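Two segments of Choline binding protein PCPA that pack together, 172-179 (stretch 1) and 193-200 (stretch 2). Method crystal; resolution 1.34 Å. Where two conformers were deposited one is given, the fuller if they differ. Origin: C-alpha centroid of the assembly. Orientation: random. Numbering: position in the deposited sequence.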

# COMPACT_ATOMS: atom_id res chain seq x y z
N SER A 172 -12.53 1.23 22.81
CA SER A 172 -11.61 0.42 23.59
C SER A 172 -10.91 -0.63 22.71
O SER A 172 -10.59 -1.72 23.18
N SER A 173 -10.58 -0.25 21.45
CA SER A 173 -9.88 -1.13 20.55
C SER A 173 -8.56 -1.62 21.13
O SER A 173 -7.82 -0.82 21.75
N LYS A 174 -8.24 -2.88 20.90
CA LYS A 174 -6.96 -3.49 21.28
C LYS A 174 -6.06 -3.67 20.03
O LYS A 174 -5.06 -4.40 20.10
N LEU A 175 -6.42 -3.01 18.91
CA LEU A 175 -5.69 -3.19 17.66
C LEU A 175 -4.26 -2.68 17.78
O LEU A 175 -4.08 -1.49 18.05
N GLU A 176 -3.28 -3.58 17.62
CA GLU A 176 -1.90 -3.20 17.86
C GLU A 176 -1.05 -3.19 16.59
O GLU A 176 -0.04 -2.46 16.55
N LEU A 177 -1.40 -4.04 15.62
CA LEU A 177 -0.58 -4.18 14.42
C LEU A 177 -1.48 -4.28 13.21
O LEU A 177 -2.42 -5.08 13.19
N ILE A 178 -1.16 -3.49 12.18
CA ILE A 178 -1.86 -3.53 10.88
C ILE A 178 -0.75 -3.81 9.89
O ILE A 178 0.17 -2.99 9.75
N SER A 179 -0.83 -4.95 9.20
CA SER A 179 0.23 -5.41 8.32
C SER A 179 0.28 -4.74 6.92
O SER A 179 -0.60 -3.98 6.52
N THR A 193 -9.58 6.25 10.99
CA THR A 193 -9.00 6.69 12.26
C THR A 193 -8.28 5.52 12.90
O THR A 193 -8.92 4.51 13.26
N LEU A 194 -6.96 5.68 13.10
CA LEU A 194 -6.18 4.64 13.76
C LEU A 194 -6.41 4.71 15.28
O LEU A 194 -6.17 5.75 15.89
N PRO A 195 -6.76 3.58 15.90
CA PRO A 195 -6.96 3.61 17.36
C PRO A 195 -5.68 3.96 18.12
O PRO A 195 -4.55 3.78 17.62
N LYS A 196 -5.85 4.42 19.37
CA LYS A 196 -4.76 4.77 20.26
C LYS A 196 -3.81 3.58 20.50
O LYS A 196 -2.61 3.78 20.73
N SER A 197 -4.33 2.35 20.42
CA SER A 197 -3.53 1.16 20.69
C SER A 197 -2.54 0.74 19.56
O SER A 197 -1.70 -0.13 19.79
N VAL A 198 -2.70 1.31 18.34
CA VAL A 198 -1.90 0.87 17.19
C VAL A 198 -0.45 1.26 17.39
O VAL A 198 -0.14 2.45 17.56
N LYS A 199 0.43 0.24 17.40
CA LYS A 199 1.86 0.46 17.60
C LYS A 199 2.68 0.25 16.34
O LYS A 199 3.74 0.87 16.21
N THR A 200 2.23 -0.65 15.44
CA THR A 200 3.02 -1.02 14.27
C THR A 200 2.14 -1.01 13.05
O THR A 200 1.03 -1.57 13.07

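Glu176, Thr200 and Ser197 have the largest areas covered across this contact, which buries 503 Å² in all, both sides summed.

Glu176 directs its CA-to-CB bond away from stretch 2, yet its side chain bends back. Chi1 is t (-174°) and chi2 is m (-87°), and this turn brings the carboxylate over Lys199 and Thr200. Glu176 OE2 lies along the aliphatic part of Lys199, 3.4 Å from Lys199 CB and 3.7 Å from Lys199 CD, and 4.0 Å from Thr200 OG1. The Lys199 side chain is extended, with all four chi angles t, and its amino end leads away. The backbone of Glu176 adds the polar link. Its carbonyl accepts two hydrogen bonds, from Lys199 N to Glu176 O at 2.9 Å and from Thr200 N to Glu176 O at 3.1 Å.

Thr200 forms a parallel bridge with Leu177, and their side chains lie on the same face of the sheet. Thr200 is m at chi1; Leu177 is t at both chi angles. Leu177 CG comes within 4.0 Å of Thr200 CB. Two hydrogen bonds hold the bridge: the one from Thr200 N to Glu176 O already given, and one from Ile178 N to Thr200 O, 3.0 Å long. A CA-H...O contact supports it, with Leu177 CA 3.4 Å from Thr200 O.

Ser197 points toward stretch 1 from the type I turn that runs from Pro195 to Val198. Its chi1 is p (48°). Ser197 OG lies 2.7 Å from Leu175 O, 3.1 Å from Ser173 O and 3.0 Å from the oxygen of water 1; where its proton goes is left open. Water 1 bridges the stretches here. It donates to Ser173 O at 2.8 Å and accepts a weak hydrogen bond from Ser197 N at 3.1 Å.

Ser173 also points toward stretch 2, with chi1 t. Its hydroxyl accepts a hydrogen bond within its own stretch, from Leu175 N to Ser173 OG at 3.1 Å. The same oxygen packs on the proline ring, with Ser173 OG 3.6 Å from Pro195 CG.

Buried apolar side chains complete the packing. Leu175 (t, p) sets its CD2 4.1 Å from Val198 CG2 and 4.3 Å from Pro195 CD. Val198 is t at chi1. Ile178 (m, t) starts sideways, but its end comes nearer: Ile178 CD1 reaches Leu194 CD2 at 3.8 Å and Val198 CG2 at 4.5 Å. Leu194 has the same m, t rotamer and likewise starts sideways, so the two side chains meet at their tips.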

# COMPACT_ATOMS: atom_id res chain seq x y z
CB SER A 172 -12.30 -0.26 24.76
OG SER A 172 -12.89 0.70 25.63
CB SER A 173 -9.59 -0.40 19.25
OG SER A 173 -8.84 -1.22 18.37
CB LYS A 174 -7.16 -4.82 22.02
CG LYS A 174 -7.85 -4.64 23.39
CD LYS A 174 -8.12 -5.99 24.05
CE LYS A 174 -6.93 -6.63 24.72
NZ LYS A 174 -7.34 -7.80 25.55
CB LEU A 175 -6.41 -2.52 16.52
CG LEU A 175 -5.76 -2.66 15.15
CD1 LEU A 175 -5.71 -4.12 14.70
CD2 LEU A 175 -6.51 -1.80 14.14
CB GLU A 176 -1.32 -4.14 18.94
CG GLU A 176 0.07 -3.81 19.43
CD GLU A 176 1.21 -4.40 18.63
OE1 GLU A 176 0.97 -5.34 17.83
OE2 GLU A 176 2.34 -3.90 18.78
CB LEU A 177 0.31 -5.42 14.57
CG LEU A 177 1.38 -5.62 13.45
CD1 LEU A 177 2.47 -6.54 13.94
CD2 LEU A 177 0.77 -6.23 12.19
CB ILE A 178 -2.64 -2.26 10.53
CG1 ILE A 178 -3.55 -1.82 11.68
CG2 ILE A 178 -3.42 -2.51 9.24
CD1 ILE A 178 -4.32 -0.51 11.40
CB SER A 179 0.13 -6.92 8.20
OG SER A 179 1.30 -7.48 7.65
CB THR A 193 -10.06 7.19 13.22
OG1 THR A 193 -10.72 8.30 12.61
CG2 THR A 193 -9.44 7.66 14.55
CB LEU A 194 -4.67 4.76 13.45
CG LEU A 194 -4.26 4.65 11.98
CD1 LEU A 194 -2.76 4.85 11.83
CD2 LEU A 194 -4.66 3.29 11.41
CB PRO A 195 -7.42 2.19 17.70
CG PRO A 195 -8.10 1.72 16.43
CD PRO A 195 -7.22 2.31 15.31
CB LYS A 196 -5.36 5.26 21.60
CG LYS A 196 -4.39 5.55 22.72
CD LYS A 196 -5.12 5.91 24.04
CE LYS A 196 -4.13 6.12 25.16
NZ LYS A 196 -3.43 4.87 25.55
CB SER A 197 -4.48 -0.02 20.93
OG SER A 197 -5.46 -0.06 19.90
CB VAL A 198 -2.45 1.42 15.86
CG1 VAL A 198 -1.56 0.96 14.69
CG2 VAL A 198 -3.90 0.95 15.63
CB LYS A 199 2.36 -0.49 18.70
CG LYS A 199 3.79 -0.21 19.13
CD LYS A 199 4.26 -1.15 20.23
CE LYS A 199 5.69 -0.84 20.61
NZ LYS A 199 6.16 -1.70 21.73
CB THR A 200 3.57 -2.43 14.50
OG1 THR A 200 4.39 -2.41 15.68
CG2 THR A 200 4.41 -2.95 13.32
O HOH W 1 -7.21 1.92 21.41